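Cellobiose 2-epimerase (Caldibacillus thermoamylovorans, PDB 5ZHB) catalyses the epimerization of cellobiose at C2 of its reducing-end sugar, and belongs to the N-acylglucosamine 2-epimerase family of the six-hairpin clan. Local coordinates at residues D44-I50 and Y95-Y100; D107-V111 and E158-W164; Q114-V118 and L140-I144; N150-A155 and N233-E237. One frame throughout, in Å; residues are numbered along the deposited sequence. Where two conformers were deposited one is given.

Contact 1 (D44-I50 and Y95-Y100); sequences DAGKGGI and YWMVDY
Lys-47 and Val-98 form the hydrogen-bonded pair of a short two-stranded antiparallel sheet, which leads straight into helix 49-66 of the (alpha/alpha)6 barrel expected for this family. Lys-47 N donates to Val-98 O at 2.7 Å, and Val-98 N returns a bond to Lys-47 O at 2.9 Å. Gly-48 faces Met-97 as the non-hydrogen-bonded pair and is also the N-cap residue. One step on, Gly-49 N reaches Trp-96 O at 3.0 Å from above the carbonyl plane.

In one of its two conformers, Met-97 is bent at chi2 and chi3 (-77° and -52°), which folds Met-97 SD over strand 47-48, 3.5 Å from Gly-48 CA. Lys-47 is extended beyond CG and runs along the second strand to Tyr-100. Lys-47 NZ donates to Tyr-100 O at 2.8 Å. The Tyr-100 ring takes Asp-44 CA over one face, a CH-pi contact. At the helix end, Ile-50 CD1 touches Trp-96 CZ3 at 3.6 Å.

Lys-47 NZ is also held by a salt bridge to Asp-25 and by Gly-29 O. The ammonium group is therefore gripped by three oxygens, and the nearby carboxylate would probably favour its charged form.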
loop_
_atom_site.group_PDB
_atom_site.type_symbol
_atom_site.label_atom_id
_atom_site.label_comp_id
_atom_site.label_asym_id
_atom_site.label_seq_id
_atom_site.Cartn_x
_atom_site.Cartn_y
_atom_site.Cartn_z
ATOM N N ASP A 44 -22.807 0.431 -10.201
ATOM C CA ASP A 44 -22.504 1.392 -11.249
ATOM C C ASP A 44 -21.456 2.417 -10.787
ATOM O O ASP A 44 -21.231 3.407 -11.467
ATOM C CB ASP A 44 -23.769 2.120 -11.692
ATOM C CG ASP A 44 -24.473 2.919 -10.598
ATOM O OD1 ASP A 44 -24.167 2.704 -9.401
ATOM O OD2 ASP A 44 -25.309 3.774 -10.930
ATOM N N ALA A 45 -20.802 2.206 -9.632
ATOM C CA ALA A 45 -19.804 3.165 -9.172
ATOM C C ALA A 45 -18.556 3.103 -10.053
ATOM O O ALA A 45 -18.264 2.095 -10.702
ATOM C CB ALA A 45 -19.468 2.890 -7.724
ATOM N N GLY A 46 -17.774 4.187 -10.028
ATOM C CA GLY A 46 -16.454 4.208 -10.642
ATOM C C GLY A 46 -15.519 3.142 -10.073
ATOM O O GLY A 46 -15.672 2.749 -8.912
ATOM N N LYS A 47 -14.599 2.644 -10.924
ATOM C CA LYS A 47 -13.626 1.619 -10.559
ATOM C C LYS A 47 -12.210 2.210 -10.596
ATOM O O LYS A 47 -11.750 2.683 -11.642
ATOM C CB LYS A 47 -13.760 0.385 -11.468
ATOM C CG LYS A 47 -15.101 -0.321 -11.346
ATOM C CD LYS A 47 -15.331 -1.438 -12.367
ATOM C CE LYS A 47 -16.656 -2.100 -12.112
ATOM N NZ LYS A 47 -17.000 -3.046 -13.175
ATOM N N GLY A 48 -11.531 2.244 -9.431
ATOM C CA GLY A 48 -10.211 2.876 -9.363
ATOM C C GLY A 48 -9.149 2.032 -10.048
ATOM O O GLY A 48 -9.196 0.813 -9.992
ATOM N N GLY A 49 -8.158 2.707 -10.649
ATOM C CA GLY A 49 -7.017 2.052 -11.239
ATOM C C GLY A 49 -6.166 1.404 -10.150
ATOM O O GLY A 49 -5.832 0.221 -10.240
ATOM N N ILE A 50 -5.882 2.182 -9.102
ATOM C CA ILE A 50 -5.150 1.640 -7.964
ATOM C C ILE A 50 -5.945 0.535 -7.258
ATOM O O ILE A 50 -5.363 -0.497 -6.910
ATOM C CB ILE A 50 -4.662 2.746 -7.013
ATOM C CG1 ILE A 50 -3.594 3.586 -7.731
ATOM C CG2 ILE A 50 -4.096 2.112 -5.731
ATOM C CD1 ILE A 50 -3.116 4.806 -6.980
ATOM N N TYR A 95 -4.932 4.417 -16.165
ATOM C CA TYR A 95 -5.866 5.460 -15.784
ATOM C C TYR A 95 -6.024 5.534 -14.267
ATOM O O TYR A 95 -5.965 4.514 -13.587
ATOM C CB TYR A 95 -7.206 5.100 -16.446
ATOM C CG TYR A 95 -7.238 5.289 -17.952
ATOM C CD1 TYR A 95 -6.735 6.441 -18.556
ATOM C CD2 TYR A 95 -7.797 4.315 -18.775
ATOM C CE1 TYR A 95 -6.802 6.624 -19.936
ATOM C CE2 TYR A 95 -7.871 4.485 -20.147
ATOM C CZ TYR A 95 -7.408 5.652 -20.726
ATOM O OH TYR A 95 -7.439 5.778 -22.083
ATOM N N TRP A 96 -6.354 6.728 -13.770
ATOM C CA TRP A 96 -6.670 6.924 -12.366
ATOM C C TRP A 96 -8.025 6.328 -11.975
ATOM O O TRP A 96 -8.163 5.710 -10.904
ATOM C CB TRP A 96 -6.639 8.418 -12.067
ATOM C CG TRP A 96 -6.697 8.787 -10.611
ATOM C CD1 TRP A 96 -7.711 9.421 -9.955
ATOM C CD2 TRP A 96 -5.633 8.613 -9.644
ATOM N NE1 TRP A 96 -7.352 9.644 -8.649
ATOM C CE2 TRP A 96 -6.086 9.162 -8.432
ATOM C CE3 TRP A 96 -4.362 8.032 -9.685
ATOM C CZ2 TRP A 96 -5.307 9.164 -7.278
ATOM C CZ3 TRP A 96 -3.604 8.008 -8.535
ATOM C CH2 TRP A 96 -4.061 8.589 -7.353
ATOM N N MET A 97 -9.031 6.539 -12.832
ATOM C CA MET A 97 -10.351 5.957 -12.636
ATOM C C MET A 97 -10.937 5.550 -13.987
ATOM O O MET A 97 -10.657 6.169 -15.017
ATOM C CB MET A 97 -11.349 6.941 -12.008
ATOM C CG MET A 97 -11.081 7.369 -10.564
ATOM S SD MET A 97 -11.518 6.162 -9.287
ATOM C CE MET A 97 -13.218 5.751 -9.701
ATOM N N VAL A 98 -11.776 4.512 -13.946
ATOM C CA VAL A 98 -12.687 4.177 -15.029
ATOM C C VAL A 98 -14.099 4.073 -14.461
ATOM O O VAL A 98 -14.287 3.962 -13.262
ATOM C CB VAL A 98 -12.255 2.903 -15.783
ATOM C CG1 VAL A 98 -10.908 3.085 -16.480
ATOM C CG2 VAL A 98 -12.238 1.675 -14.877
ATOM N N ASP A 99 -15.113 4.135 -15.340
ATOM C CA ASP A 99 -16.497 4.007 -14.925
ATOM C C ASP A 99 -16.774 2.522 -14.780
ATOM O O ASP A 99 -15.915 1.702 -15.063
ATOM C CB ASP A 99 -17.436 4.744 -15.877
ATOM C CG ASP A 99 -17.537 4.159 -17.281
ATOM O OD1 ASP A 99 -17.060 3.034 -17.492
ATOM O OD2 ASP A 99 -18.060 4.861 -18.170
ATOM N N TYR A 100 -18.012 2.170 -14.443
ATOM C CA TYR A 100 -18.320 0.787 -14.125
ATOM C C TYR A 100 -18.212 -0.125 -15.348
ATOM O O TYR A 100 -18.115 -1.339 -15.164
ATOM C CB TYR A 100 -19.678 0.729 -13.432
ATOM C CG TYR A 100 -20.906 0.841 -14.332
ATOM C CD1 TYR A 100 -21.305 2.071 -14.831
ATOM C CD2 TYR A 100 -21.702 -0.266 -14.597
ATOM C CE1 TYR A 100 -22.431 2.199 -15.619
ATOM C CE2 TYR A 100 -22.839 -0.157 -15.394
ATOM C CZ TYR A 100 -23.203 1.084 -15.896
ATOM O OH TYR A 100 -24.304 1.277 -16.676
#

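Contact 2 (D107-V111 and E158-W164); sequences DRKHV and EEFNRKW
Bends at chi2 (-66°) and chi4 (69°) turn Lys-109 NZ to Arg-162 O, 2.8 Å away, on a lone pair in the carbonyl plane. Lys-109 CB, placed by the backbone, lies 3.7 Å from the centroid of the Trp-164 six-membered ring, 9° off the normal, as a CH-pi contact.

Lys-109 and Phe-160 are the hydrogen-bonded pair of the antiparallel strands 106-110 and 155-160. His-110 and Glu-159 make the next, non-hydrogen-bonded pair. The Glu-158 carbonyl oxygen lies over the centre of the His-110 ring, 3.3 Å above its plane. Glu-158 O also accepts from Val-111 N at 3.0 Å. His-110 ND1 itself caps Tyr-112 N, at the start of helix 111-128.

In one of the two conformers of Arg-108, NH1 meets Glu-159 OE2 at 3.1 Å in a salt bridge, coming from above the carboxylate plane. In that conformer NH2 is paired with Asp-106. A water joins Asp-107 OD1 to Arg-162 N.

Asp-88 OD2 forms salt bridges with both Lys-109 NZ and Arg-162 NE. This shared carboxylate probably offsets the two positive charges and lets them lie close together beside the turn 161-164.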
loop_
_atom_site.group_PDB
_atom_site.type_symbol
_atom_site.label_atom_id
_atom_site.label_comp_id
_atom_site.label_asym_id
_atom_site.label_seq_id
_atom_site.Cartn_x
_atom_site.Cartn_y
_atom_site.Cartn_z
ATOM N N ASP A 107 -8.713 10.236 -16.458
ATOM C CA ASP A 107 -7.708 9.682 -17.339
ATOM C C ASP A 107 -6.312 10.235 -17.040
ATOM O O ASP A 107 -5.390 10.023 -17.836
ATOM C CB ASP A 107 -8.094 9.917 -18.791
ATOM C CG ASP A 107 -8.155 11.370 -19.232
ATOM O OD1 ASP A 107 -7.838 12.267 -18.436
ATOM O OD2 ASP A 107 -8.544 11.589 -20.385
ATOM N N ARG A 108 -6.158 10.940 -15.911
ATOM C CA ARG A 108 -4.839 11.357 -15.457
ATOM C C ARG A 108 -3.914 10.153 -15.225
ATOM O O ARG A 108 -4.338 9.038 -14.928
ATOM C CB ARG A 108 -4.966 12.213 -14.200
ATOM C CG ARG A 108 -5.504 13.594 -14.526
ATOM C CD ARG A 108 -5.603 14.441 -13.291
ATOM N NE ARG A 108 -6.375 13.720 -12.272
ATOM C CZ ARG A 108 -6.632 14.188 -11.058
ATOM N NH1 ARG A 108 -6.179 15.375 -10.703
ATOM N NH2 ARG A 108 -7.359 13.464 -10.231
ATOM N N LYS A 109 -2.618 10.409 -15.356
ATOM C CA LYS A 109 -1.596 9.387 -15.234
ATOM C C LYS A 109 -0.696 9.781 -14.062
ATOM O O LYS A 109 0.009 10.792 -14.128
ATOM C CB LYS A 109 -0.786 9.404 -16.531
ATOM C CG LYS A 109 -1.543 8.990 -17.770
ATOM C CD LYS A 109 -2.019 7.554 -17.858
ATOM C CE LYS A 109 -2.973 7.353 -19.014
ATOM N NZ LYS A 109 -2.333 7.463 -20.349
ATOM N N HIS A 110 -0.772 9.011 -12.980
ATOM C CA HIS A 110 -0.043 9.350 -11.772
ATOM C C HIS A 110 1.027 8.267 -11.575
ATOM O O HIS A 110 0.729 7.079 -11.735
ATOM C CB HIS A 110 -1.039 9.476 -10.615
ATOM C CG HIS A 110 -0.453 10.233 -9.473
ATOM N ND1 HIS A 110 0.683 9.792 -8.814
ATOM C CD2 HIS A 110 -0.772 11.420 -8.944
ATOM C CE1 HIS A 110 1.013 10.668 -7.874
ATOM N NE2 HIS A 110 0.138 11.674 -7.927
ATOM N N VAL A 111 2.245 8.683 -11.213
ATOM C CA VAL A 111 3.349 7.761 -10.944
ATOM C C VAL A 111 2.943 6.748 -9.868
ATOM O O VAL A 111 3.274 5.581 -9.960
ATOM C CB VAL A 111 4.619 8.555 -10.567
ATOM C CG1 VAL A 111 5.725 7.644 -10.047
ATOM C CG2 VAL A 111 5.158 9.384 -11.721
ATOM N N GLU A 158 4.904 13.176 -9.924
ATOM C CA GLU A 158 3.579 12.982 -9.365
ATOM C C GLU A 158 2.573 12.795 -10.508
ATOM O O GLU A 158 2.348 11.669 -10.950
ATOM C CB GLU A 158 3.227 14.136 -8.428
ATOM C CG GLU A 158 4.045 14.172 -7.131
ATOM C CD GLU A 158 3.699 13.017 -6.201
ATOM O OE1 GLU A 158 2.491 12.727 -6.099
ATOM O OE2 GLU A 158 4.599 12.436 -5.584
ATOM N N GLU A 159 1.967 13.896 -10.975
ATOM C CA GLU A 159 0.729 13.833 -11.750
ATOM C C GLU A 159 0.966 14.377 -13.164
ATOM O O GLU A 159 1.572 15.440 -13.331
ATOM C CB GLU A 159 -0.387 14.615 -11.061
ATOM C CG GLU A 159 -1.700 14.699 -11.840
ATOM C CD GLU A 159 -2.746 15.541 -11.126
ATOM O OE1 GLU A 159 -2.832 15.376 -9.910
ATOM O OE2 GLU A 159 -3.458 16.353 -11.757
ATOM N N PHE A 160 0.412 13.636 -14.147
ATOM C CA PHE A 160 0.396 14.011 -15.561
ATOM C C PHE A 160 -1.032 13.917 -16.097
ATOM O O PHE A 160 -1.875 13.203 -15.533
ATOM C CB PHE A 160 1.313 13.066 -16.353
ATOM C CG PHE A 160 2.751 13.036 -15.865
ATOM C CD1 PHE A 160 3.090 12.380 -14.680
ATOM C CD2 PHE A 160 3.764 13.682 -16.567
ATOM C CE1 PHE A 160 4.400 12.370 -14.230
ATOM C CE2 PHE A 160 5.076 13.652 -16.117
ATOM C CZ PHE A 160 5.384 12.996 -14.934
ATOM N N ASN A 161 -1.289 14.580 -17.251
ATOM C CA ASN A 161 -2.521 14.347 -17.978
ATOM C C ASN A 161 -2.400 13.027 -18.713
ATOM O O ASN A 161 -1.336 12.382 -18.706
ATOM C CB ASN A 161 -2.908 15.523 -18.878
ATOM C CG ASN A 161 -1.914 15.791 -19.986
ATOM O OD1 ASN A 161 -1.084 14.934 -20.332
ATOM N ND2 ASN A 161 -2.043 16.962 -20.593
ATOM N N ARG A 162 -3.484 12.673 -19.412
ATOM C CA ARG A 162 -3.539 11.427 -20.143
ATOM C C ARG A 162 -2.322 11.248 -21.050
ATOM O O ARG A 162 -1.831 10.131 -21.205
ATOM C CB ARG A 162 -4.841 11.349 -20.940
ATOM C CG ARG A 162 -5.087 9.972 -21.546
ATOM C CD ARG A 162 -6.280 9.912 -22.538
ATOM N NE ARG A 162 -6.199 8.629 -23.221
ATOM C CZ ARG A 162 -6.890 8.255 -24.288
ATOM N NH1 ARG A 162 -7.649 9.109 -24.933
ATOM N NH2 ARG A 162 -6.812 7.019 -24.715
ATOM N N LYS A 163 -1.885 12.326 -21.719
ATOM C CA LYS A 163 -0.819 12.224 -22.707
ATOM C C LYS A 163 0.549 12.485 -22.065
ATOM O O LYS A 163 1.512 12.912 -22.720
ATOM C CB LYS A 163 -1.117 13.240 -23.815
ATOM C CG LYS A 163 -2.449 13.080 -24.521
ATOM C CD LYS A 163 -2.774 14.237 -25.477
ATOM C CE LYS A 163 -4.035 13.946 -26.264
ATOM N NZ LYS A 163 -4.457 15.053 -27.121
ATOM N N TRP A 164 0.655 12.241 -20.751
ATOM C CA TRP A 164 1.952 12.223 -20.086
ATOM C C TRP A 164 2.626 13.573 -20.091
ATOM O O TRP A 164 3.857 13.617 -20.146
ATOM C CB TRP A 164 2.870 11.172 -20.725
ATOM C CG TRP A 164 2.422 9.805 -20.317
ATOM C CD1 TRP A 164 1.787 8.880 -21.073
ATOM C CD2 TRP A 164 2.533 9.254 -18.987
ATOM N NE1 TRP A 164 1.511 7.780 -20.315
ATOM C CE2 TRP A 164 1.950 7.980 -19.038
ATOM C CE3 TRP A 164 3.086 9.704 -17.787
ATOM C CZ2 TRP A 164 1.906 7.143 -17.930
ATOM C CZ3 TRP A 164 3.076 8.862 -16.694
ATOM C CH2 TRP A 164 2.505 7.592 -16.781
HETATM O O HOH W 1 -5.887 14.036 -18.546
#

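Contact 3 (Q114-V118 and L140-I144); sequences QAFGV and LYKLI
Val-118 and Leu-140 lie alongside each other, pointing opposite ways, where helices 111-128 and 131-145 pack together. The valine has CG1 anti to its backbone nitrogen (chi1 168°). This leaves Val-118 CG2 as the branch that meets the partner helix, 3.6 Å from Leu-140 CB. Val-118 CG2 also lies 4.2 Å from Ile-144 CD1, so it touches two residues one helical turn apart.

Leu-140 is in the common leucine shape, with CG anti to the carbonyl carbon and the chain then extended. Its two methyls divide the work. Leu-140 CD1 rests on the bare backbone of Gly-117, 3.9 Å from Gly-117 CA. Leu-140 CD2 turns to the side chain of Gln-114 and lies 3.6 Å from Gln-114 OE1. The glutamine and leucine chains cross at about a right angle.

Gln-114 is bent at chi2 (-44°). Gln-114 CB packs against Ile-144 CG1 at 3.7 Å, while the amide turns off to other partners. OE1 accepts from Leu-94 N, and NE2 donates to His-110 O. Both ends of this buried amide are thus satisfied, which fixes its rotation. Ile-144 puts CD1 near the backbone of the first helix, 3.7 Å from Ala-115 N.

Helix 183-199 lies against the same pair, with Val-189 on Ala-115 and Tyr-193 on Ile-144. The axes of the two short segments come within 9.3 Å, and their directions differ by 148°. Consecutive helices joined by a short turn and packed roughly antiparallel are typical of the (alpha/alpha)6 barrel expected for this epimerase family.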
loop_
_atom_site.group_PDB
_atom_site.type_symbol
_atom_site.label_atom_id
_atom_site.label_comp_id
_atom_site.label_asym_id
_atom_site.label_seq_id
_atom_site.Cartn_x
_atom_site.Cartn_y
_atom_site.Cartn_z
ATOM N N GLN A 114 1.087 4.002 -11.441
ATOM C CA GLN A 114 1.939 3.173 -12.282
ATOM C C GLN A 114 2.741 2.212 -11.400
ATOM O O GLN A 114 2.894 1.043 -11.732
ATOM C CB GLN A 114 2.860 3.973 -13.206
ATOM C CG GLN A 114 2.194 5.123 -13.956
ATOM C CD GLN A 114 0.845 4.790 -14.563
ATOM O OE1 GLN A 114 0.688 3.795 -15.275
ATOM N NE2 GLN A 114 -0.149 5.610 -14.282
ATOM N N ALA A 115 3.208 2.709 -10.255
ATOM C CA ALA A 115 3.909 1.869 -9.277
ATOM C C ALA A 115 3.049 0.690 -8.820
ATOM O O ALA A 115 3.493 -0.470 -8.862
ATOM C CB ALA A 115 4.379 2.710 -8.097
ATOM N N PHE A 116 1.822 0.984 -8.373
ATOM C CA PHE A 116 0.893 -0.062 -7.980
ATOM C C PHE A 116 0.689 -1.076 -9.113
ATOM O O PHE A 116 0.541 -2.245 -8.833
ATOM C CB PHE A 116 -0.407 0.516 -7.405
ATOM C CG PHE A 116 -0.307 0.511 -5.878
ATOM C CD1 PHE A 116 -0.352 -0.682 -5.185
ATOM C CD2 PHE A 116 -0.060 1.675 -5.166
ATOM C CE1 PHE A 116 -0.160 -0.731 -3.806
ATOM C CE2 PHE A 116 0.135 1.633 -3.781
ATOM C CZ PHE A 116 0.083 0.437 -3.109
ATOM N N GLY A 117 0.702 -0.644 -10.373
ATOM C CA GLY A 117 0.603 -1.560 -11.510
ATOM C C GLY A 117 1.756 -2.552 -11.558
ATOM O O GLY A 117 1.543 -3.770 -11.642
ATOM N N VAL A 118 2.971 -2.024 -11.398
ATOM C CA VAL A 118 4.158 -2.871 -11.362
ATOM C C VAL A 118 4.071 -3.879 -10.232
ATOM O O VAL A 118 4.313 -5.081 -10.432
ATOM C CB VAL A 118 5.415 -2.003 -11.236
ATOM C CG1 VAL A 118 6.652 -2.825 -10.897
ATOM C CG2 VAL A 118 5.595 -1.166 -12.487
ATOM N N LEU A 140 5.511 -0.253 -17.570
ATOM C CA LEU A 140 5.212 0.750 -16.558
ATOM C C LEU A 140 6.501 1.221 -15.887
ATOM O O LEU A 140 6.646 2.404 -15.656
ATOM C CB LEU A 140 4.217 0.187 -15.541
ATOM C CG LEU A 140 2.873 -0.271 -16.112
ATOM C CD1 LEU A 140 1.947 -0.867 -15.056
ATOM C CD2 LEU A 140 2.207 0.907 -16.795
ATOM N N TYR A 141 7.408 0.286 -15.567
ATOM C CA TYR A 141 8.732 0.605 -15.031
ATOM C C TYR A 141 9.422 1.629 -15.938
ATOM O O TYR A 141 9.959 2.634 -15.481
ATOM C CB TYR A 141 9.515 -0.707 -14.855
ATOM C CG TYR A 141 11.012 -0.566 -14.602
ATOM C CD1 TYR A 141 11.491 0.070 -13.459
ATOM C CD2 TYR A 141 11.954 -1.035 -15.519
ATOM C CE1 TYR A 141 12.847 0.243 -13.243
ATOM C CE2 TYR A 141 13.320 -0.884 -15.306
ATOM C CZ TYR A 141 13.766 -0.263 -14.153
ATOM O OH TYR A 141 15.098 -0.076 -13.927
ATOM N N LYS A 142 9.350 1.400 -17.250
ATOM C CA LYS A 142 10.014 2.262 -18.216
ATOM C C LYS A 142 9.437 3.678 -18.145
ATOM O O LYS A 142 10.166 4.673 -18.148
ATOM C CB LYS A 142 9.903 1.522 -19.555
ATOM C CG LYS A 142 10.994 1.828 -20.579
ATOM C CD LYS A 142 10.637 2.858 -21.643
ATOM C CE LYS A 142 11.834 3.624 -22.150
ATOM N NZ LYS A 142 13.003 2.782 -22.450
ATOM N N LEU A 143 8.103 3.772 -18.049
ATOM C CA LEU A 143 7.452 5.058 -17.922
ATOM C C LEU A 143 7.944 5.784 -16.677
ATOM O O LEU A 143 8.231 6.965 -16.732
ATOM C CB LEU A 143 5.933 4.861 -17.911
ATOM C CG LEU A 143 5.320 4.496 -19.266
ATOM C CD1 LEU A 143 3.881 4.058 -19.149
ATOM C CD2 LEU A 143 5.443 5.694 -20.197
ATOM N N ILE A 144 7.995 5.068 -15.546
ATOM C CA ILE A 144 8.296 5.692 -14.270
ATOM C C ILE A 144 9.733 6.198 -14.318
ATOM O O ILE A 144 10.024 7.246 -13.769
ATOM C CB ILE A 144 8.069 4.723 -13.085
ATOM C CG1 ILE A 144 6.577 4.265 -12.968
ATOM C CG2 ILE A 144 8.545 5.368 -11.784
ATOM C CD1 ILE A 144 6.384 2.951 -12.220
#

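Contact 4 (N150-A155 and N233-E237)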
loop_
_atom_site.group_PDB
_atom_site.type_symbol
_atom_site.label_atom_id
_atom_site.label_comp_id
_atom_site.label_asym_id
_atom_site.label_seq_id
_atom_site.Cartn_x
_atom_site.Cartn_y
_atom_site.Cartn_z
ATOM N N ASN A 150 12.547 12.821 -12.225
ATOM C CA ASN A 150 13.248 14.074 -12.396
ATOM C C ASN A 150 14.752 13.894 -12.125
ATOM O O ASN A 150 15.168 13.852 -10.976
ATOM C CB ASN A 150 12.610 15.108 -11.498
ATOM C CG ASN A 150 13.133 16.481 -11.787
ATOM O OD1 ASN A 150 14.233 16.603 -12.334
ATOM N ND2 ASN A 150 12.373 17.493 -11.403
ATOM N N GLU A 151 15.559 13.829 -13.193
ATOM C CA GLU A 151 17.017 13.820 -13.118
ATOM C C GLU A 151 17.606 14.958 -12.288
ATOM O O GLU A 151 18.625 14.800 -11.620
ATOM C CB GLU A 151 17.595 14.025 -14.512
ATOM C CG GLU A 151 17.573 12.741 -15.324
ATOM C CD GLU A 151 18.488 11.739 -14.667
ATOM O OE1 GLU A 151 19.595 12.160 -14.260
ATOM O OE2 GLU A 151 18.099 10.564 -14.548
ATOM N N GLU A 152 17.011 16.134 -12.388
ATOM C CA GLU A 152 17.589 17.314 -11.780
ATOM C C GLU A 152 17.552 17.199 -10.262
ATOM O O GLU A 152 18.551 17.522 -9.630
ATOM C CB GLU A 152 16.893 18.613 -12.180
ATOM C CG GLU A 152 17.649 19.442 -13.206
ATOM C CD GLU A 152 16.995 20.802 -13.236
ATOM O OE1 GLU A 152 17.455 21.741 -12.529
ATOM O OE2 GLU A 152 15.988 20.881 -13.967
ATOM N N THR A 153 16.412 16.745 -9.699
ATOM C CA THR A 153 16.184 16.796 -8.255
ATOM C C THR A 153 16.495 15.449 -7.589
ATOM O O THR A 153 16.532 15.396 -6.364
ATOM C CB THR A 153 14.736 17.217 -7.979
ATOM O OG1 THR A 153 13.915 16.224 -8.594
ATOM C CG2 THR A 153 14.397 18.581 -8.544
ATOM N N ASN A 154 16.706 14.400 -8.392
ATOM C CA ASN A 154 16.723 13.006 -7.982
ATOM C C ASN A 154 15.411 12.634 -7.267
ATOM O O ASN A 154 15.394 12.280 -6.082
ATOM C CB ASN A 154 17.939 12.653 -7.129
ATOM C CG ASN A 154 18.165 11.159 -7.056
ATOM O OD1 ASN A 154 17.697 10.386 -7.903
ATOM N ND2 ASN A 154 18.958 10.729 -6.085
ATOM N N ALA A 155 14.287 12.739 -7.983
ATOM C CA ALA A 155 13.003 12.461 -7.344
ATOM C C ALA A 155 12.001 11.982 -8.382
ATOM O O ALA A 155 12.019 12.414 -9.533
ATOM C CB ALA A 155 12.538 13.684 -6.602
ATOM N N ASN A 233 9.538 20.218 -1.061
ATOM C CA ASN A 233 9.762 21.047 -2.228
ATOM C C ASN A 233 10.797 20.359 -3.121
ATOM O O ASN A 233 11.311 19.290 -2.785
ATOM C CB ASN A 233 10.112 22.470 -1.787
ATOM C CG ASN A 233 11.475 22.602 -1.145
ATOM O OD1 ASN A 233 12.349 21.745 -1.311
ATOM N ND2 ASN A 233 11.700 23.710 -0.452
ATOM N N ASN A 234 11.137 21.001 -4.249
ATOM C CA ASN A 234 12.051 20.434 -5.223
ATOM C C ASN A 234 13.481 20.334 -4.701
ATOM O O ASN A 234 14.313 19.705 -5.348
ATOM C CB ASN A 234 12.026 21.229 -6.524
ATOM C CG ASN A 234 10.947 20.709 -7.438
ATOM O OD1 ASN A 234 10.899 19.499 -7.717
ATOM N ND2 ASN A 234 10.063 21.590 -7.881
ATOM N N HIS A 235 13.768 20.947 -3.549
ATOM C CA HIS A 235 15.086 20.820 -2.945
ATOM C C HIS A 235 15.099 19.717 -1.886
ATOM O O HIS A 235 16.043 19.649 -1.106
ATOM C CB HIS A 235 15.536 22.172 -2.378
ATOM C CG HIS A 235 15.933 23.113 -3.466
ATOM N ND1 HIS A 235 15.420 24.384 -3.600
ATOM C CD2 HIS A 235 16.758 22.922 -4.513
ATOM C CE1 HIS A 235 15.947 24.951 -4.676
ATOM N NE2 HIS A 235 16.762 24.083 -5.246
ATOM N N TRP A 236 14.038 18.884 -1.845
ATOM C CA TRP A 236 13.903 17.803 -0.882
ATOM C C TRP A 236 13.893 18.357 0.534
ATOM O O TRP A 236 14.296 17.683 1.472
ATOM C CB TRP A 236 14.989 16.730 -1.046
ATOM C CG TRP A 236 14.724 15.581 -1.984
ATOM C CD1 TRP A 236 15.321 15.358 -3.188
ATOM C CD2 TRP A 236 13.843 14.450 -1.761
ATOM N NE1 TRP A 236 14.870 14.189 -3.743
ATOM C CE2 TRP A 236 13.965 13.608 -2.888
ATOM C CE3 TRP A 236 12.961 14.080 -0.736
ATOM C CZ2 TRP A 236 13.247 12.419 -3.004
ATOM C CZ3 TRP A 236 12.243 12.908 -0.863
ATOM C CH2 TRP A 236 12.405 12.080 -1.963
ATOM N N GLU A 237 13.362 19.564 0.698
ATOM C CA GLU A 237 13.174 20.137 2.011
ATOM C C GLU A 237 11.714 19.948 2.395
ATOM O O GLU A 237 10.819 20.313 1.646
ATOM C CB GLU A 237 13.579 21.611 1.996
ATOM C CG GLU A 237 15.036 21.818 1.588
ATOM C CD GLU A 237 15.513 23.260 1.473
ATOM O OE1 GLU A 237 14.685 24.198 1.422
ATOM O OE2 GLU A 237 16.753 23.428 1.477
HETATM O O HOH W 2 16.515 18.172 -4.980
#
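Trp-236 turns the edge of its indole to the backbone of Thr-153 and Asn-154. Trp-236 NE1 donates to Asn-154 O at 3.1 Å, with an N-H...O angle of 154°. The acceptor lies in the ring plane, 5° out of it. Seen from the carbonyl, however, the nitrogen stands above the plane and not on a lone pair. Thr-153 O is also in the ring plane, 3.3 Å from Trp-236 NE1. Ala-155 CB packs by the same part of the indole, 3.9 Å from Trp-236 CZ2.

Thr-153 and Asn-234 meet obliquely beside this. The threonine has OG1 between its backbone nitrogen and carbonyl carbon (chi1 60°), which turns CG2 to the asparagine. Thr-153 CG2 lies 3.4 Å from Asn-234 O and 3.7 Å from Asn-234 OD1. A water gives one bond to Thr-153 O and another to Asn-234 O, bridging the two backbones.

Both segments are tight connections. Residues 150-155 link strands 149-150 and 155-160, with an Asx turn at Asn-150 and a G1 beta bulge at Asn-154 and Ala-155. Residues 233-236 form a type I turn. Asn-233 starts it with its own Asx turn, and its OD1 accepts from His-235 N and Glu-237 N on opposite faces of the amide plane.

Helix 203-220 lies against both parts. Leu-215 touches Asn-154 and Trp-236, and Asn-211 OD1 accepts from Asn-154 ND2. His-186 and Phe-232 meet the Trp-236 ring edge-to-face.

From the N terminus, contact 1 closes first, when 95-100 returns to 44-50 after helices 49-66 and 69-86. Contact 2 opens at 107-111 and closes at 158-164. Contact 3 falls wholly within that loop, pairing helices 111-128 and 131-145. Contact 4 crosses contact 2, because 150-155 precedes 158-164 while its partner 233-237 follows much later. Contacts 1 and 2 touch where Trp-96 packs on His-110. Contacts 2 and 3 touch through Trp-164 and Gln-114, and between Val-111 and Ile-144. Contact 4 does not touch contact 3; it ties the 150-155 turn to the loop after strand 231-232.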